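Local coordinates for protein transcriptional regulator, GntR family (Ralstonia eutropha, PDB 3IHU) that probably binds DNA through a winged helix-turn-helix domain and regulates transcription as a GntR-family member carrying an FCD domain, at residues 23-28 and 58-63. Sequence-based numbering, arbitrary orientation.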
ATOM      1  N   PHE A  23       5.786   0.892  10.029  1.00 25.51           N
ATOM      2  CA  PHE A  23       4.659   0.196   9.429  1.00 26.92           C
ATOM      3  C   PHE A  23       3.323   0.528  10.095  1.00 26.03           C
ATOM      4  O   PHE A  23       2.284   0.560   9.419  1.00 27.20           O
ATOM      5  CB  PHE A  23       4.933  -1.303   9.379  1.00 26.92           C
ATOM      6  CG  PHE A  23       6.039  -1.658   8.425  1.00 31.04           C
ATOM      7  CD1 PHE A  23       5.858  -1.501   7.038  1.00 35.14           C
ATOM      8  CD2 PHE A  23       7.257  -2.134   8.886  1.00 34.89           C
ATOM      9  CE1 PHE A  23       6.884  -1.822   6.136  1.00 35.36           C
ATOM     10  CE2 PHE A  23       8.286  -2.443   7.993  1.00 36.27           C
ATOM     11  CZ  PHE A  23       8.096  -2.291   6.619  1.00 36.65           C
ATOM     12  N   GLY A  24       3.350   0.793  11.399  1.00 25.28           N
ATOM     13  CA  GLY A  24       2.169   1.218  12.121  1.00 23.87           C
ATOM     14  C   GLY A  24       1.539   2.503  11.619  1.00 23.23           C
ATOM     15  O   GLY A  24       0.296   2.613  11.567  1.00 21.44           O
ATOM     16  N   ILE A  25       2.366   3.490  11.248  1.00 22.46           N
ATOM     17  CA  ILE A  25       1.812   4.752  10.774  1.00 22.87           C
ATOM     18  C   ILE A  25       1.311   4.576   9.338  1.00 24.42           C
ATOM     19  O   ILE A  25       0.282   5.096   8.953  1.00 23.26           O
ATOM     20  CB  ILE A  25       2.807   5.898  10.908  1.00 23.30           C
ATOM     21  CG1 ILE A  25       2.939   6.294  12.394  1.00 21.05           C
ATOM     22  CG2 ILE A  25       2.370   7.085  10.064  1.00 23.14           C
ATOM     23  CD1 ILE A  25       4.160   7.162  12.675  1.00 22.67           C
HETATM   24  N   MSE A  26       2.021   3.788   8.566  1.00 25.89           N
HETATM   25  CA  MSE A  26       1.582   3.517   7.195  1.00 28.05           C
HETATM   26  C   MSE A  26       0.294   2.701   7.182  1.00 26.94           C
HETATM   27  O   MSE A  26      -0.653   3.076   6.495  1.00 27.02           O
HETATM   28  CB  MSE A  26       2.717   2.891   6.372  1.00 28.57           C
HETATM   29  CG  MSE A  26       3.367   3.993   5.501  1.00 32.90           C
HETATM   30 SE   MSE A  26       5.051   3.546   4.799  0.75 43.55          SE
HETATM   31  CE  MSE A  26       4.946   1.615   5.045  1.00 35.42           C
ATOM     32  N   SER A  27       0.218   1.658   7.991  1.00 27.48           N
ATOM     33  CA  SER A  27      -1.037   0.918   8.078  1.00 27.84           C
ATOM     34  C   SER A  27      -2.193   1.737   8.683  1.00 26.38           C
ATOM     35  O   SER A  27      -3.319   1.674   8.174  1.00 25.90           O
ATOM     36  CB  SER A  27      -0.876  -0.385   8.835  1.00 27.84           C
ATOM     37  OG  SER A  27      -0.366  -0.124  10.116  1.00 33.27           O
ATOM     38  N   GLY A  28      -1.911   2.501   9.742  1.00 24.18           N
ATOM     39  CA  GLY A  28      -2.897   3.402  10.336  1.00 22.49           C
ATOM     40  C   GLY A  28      -3.462   4.429   9.363  1.00 21.61           C
ATOM     41  O   GLY A  28      -4.641   4.747   9.417  1.00 20.28           O
ATOM     42  N   GLU A  58      14.004   7.206  14.591  1.00 23.32           N
ATOM     43  CA  GLU A  58      14.440   6.448  13.440  1.00 24.01           C
ATOM     44  C   GLU A  58      13.290   6.147  12.481  1.00 24.39           C
ATOM     45  O   GLU A  58      13.433   6.278  11.250  1.00 23.74           O
ATOM     46  CB  GLU A  58      15.113   5.149  13.899  1.00 24.63           C
ATOM     47  CG  GLU A  58      15.479   4.248  12.731  1.00 28.13           C
ATOM     48  CD  GLU A  58      16.136   2.940  13.159  1.00 31.53           C
ATOM     49  OE1 GLU A  58      16.852   2.930  14.187  1.00 35.12           O
ATOM     50  OE2 GLU A  58      15.912   1.927  12.462  1.00 34.16           O
ATOM     51  N   ALA A  59      12.143   5.736  13.032  1.00 23.60           N
ATOM     52  CA  ALA A  59      10.967   5.470  12.210  1.00 23.40           C
ATOM     53  C   ALA A  59      10.517   6.756  11.501  1.00 22.66           C
ATOM     54  O   ALA A  59      10.176   6.731  10.305  1.00 23.69           O
ATOM     55  CB  ALA A  59       9.849   4.882  13.043  1.00 21.89           C
ATOM     56  N   LEU A  60      10.515   7.874  12.221  1.00 22.21           N
ATOM     57  CA  LEU A  60      10.118   9.150  11.630  1.00 22.14           C
ATOM     58  C   LEU A  60      11.076   9.545  10.497  1.00 23.79           C
ATOM     59  O   LEU A  60      10.608   9.992   9.436  1.00 22.39           O
ATOM     60  CB  LEU A  60      10.013  10.275  12.679  1.00 21.35           C
ATOM     61  CG  LEU A  60       8.770  10.123  13.576  1.00 21.47           C
ATOM     62  CD1 LEU A  60       8.704  11.143  14.703  1.00 18.01           C
ATOM     63  CD2 LEU A  60       7.468  10.169  12.739  1.00 21.03           C
ATOM     64  N   GLN A  61      12.383   9.351  10.713  1.00 23.53           N
ATOM     65  CA  GLN A  61      13.391   9.605   9.665  1.00 24.74           C
ATOM     66  C   GLN A  61      13.063   8.796   8.424  1.00 25.23           C
ATOM     67  O   GLN A  61      13.079   9.344   7.322  1.00 25.73           O
ATOM     68  CB  GLN A  61      14.845   9.297  10.149  1.00 24.11           C
ATOM     69  N   ARG A  62      12.751   7.509   8.604  1.00 25.76           N
ATOM     70  CA  ARG A  62      12.454   6.623   7.480  1.00 26.76           C
ATOM     71  C   ARG A  62      11.158   7.046   6.750  1.00 26.99           C
ATOM     72  O   ARG A  62      11.058   6.964   5.511  1.00 27.16           O
ATOM     73  CB  ARG A  62      12.323   5.178   7.943  1.00 27.17           C
ATOM     74  CG  ARG A  62      13.639   4.484   8.275  1.00 29.52           C
ATOM     75  CD  ARG A  62      13.441   3.272   9.176  1.00 31.49           C
ATOM     76  NE  ARG A  62      12.710   2.204   8.498  1.00 33.81           N
ATOM     77  CZ  ARG A  62      12.275   1.090   9.091  1.00 35.21           C
ATOM     78  NH1 ARG A  62      12.477   0.882  10.394  1.00 34.99           N
ATOM     79  NH2 ARG A  62      11.632   0.176   8.377  1.00 35.46           N
ATOM     80  N   LEU A  63      10.162   7.468   7.533  1.00 26.99           N
ATOM     81  CA  LEU A  63       8.884   7.961   6.975  1.00 26.37           C
ATOM     82  C   LEU A  63       9.076   9.279   6.171  1.00 27.36           C
ATOM     83  O   LEU A  63       8.454   9.466   5.107  1.00 28.18           O
ATOM     84  CB  LEU A  63       7.874   8.165   8.106  1.00 25.70           C
ATOM     85  CG  LEU A  63       7.227   6.898   8.659  1.00 24.69           C
ATOM     86  CD1 LEU A  63       6.493   7.189   9.962  1.00 19.49           C
ATOM     87  CD2 LEU A  63       6.321   6.205   7.576  1.00 23.01           C
TER
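Between Ile25 and Met26 on one helix and Leu63 on the other, segments 23-28 and 58-63 pack through side chains: their axes come no closer than 10.7 Å, and no hydrogen bond joins them. At 53° the N-to-C directions are nearer parallel than antiparallel, and the register accordingly advances the same way along both, Phe23 lying across from Ala59 and Met26 from Leu63, at CA separations of 8.7 and 8.6 Å. Just 197 Å² is buried, and Leu63 contributes the largest share.

The two methyls of Leu63 divide the work. Its chi1 of -77° sets CG anti to the carbonyl carbon, beside the backbone N, and chi2 (167°) places CD1. This methyl meets Ile25 CD1 at 3.6 Å while also facing Ile25 CB and CG2; the two side chains cross at a slant. CD2 instead touches the selenium of Met26, a selenomethionine, with SE to CD2 at 4.0 Å, the two side chains running by one another in opposite senses. Leu63 thus fits against two consecutive residues of the facing helix. Ile25 CD1 reaches Leu60 CD2 more distantly, at 4.5 Å.

At the margin, Arg62 NH2 approaches Phe23 CE2 obliquely at 4.3 Å, a loose contact. The polar partners of this guanidinium lie about one turn before Phe23 on helix 17-31, where NH1 forms a salt bridge with Asp19 OD1 and a hydrogen bond with Ser18 OG; Phe22, next to Phe23, adds a cation-pi interaction.

The contact joins helices 17-31 and 53-65 within the GntR-type winged helix-turn-helix domain; helix 53-65 is, by family topology, probably the DNA-recognition helix. Around this apolar seam, Ile25 packs on Phe49 and Leu60 on Leu45, both of helix 42-49, while Leu60 touches Leu71 and Leu63 touches Val69, both of strand 69-71.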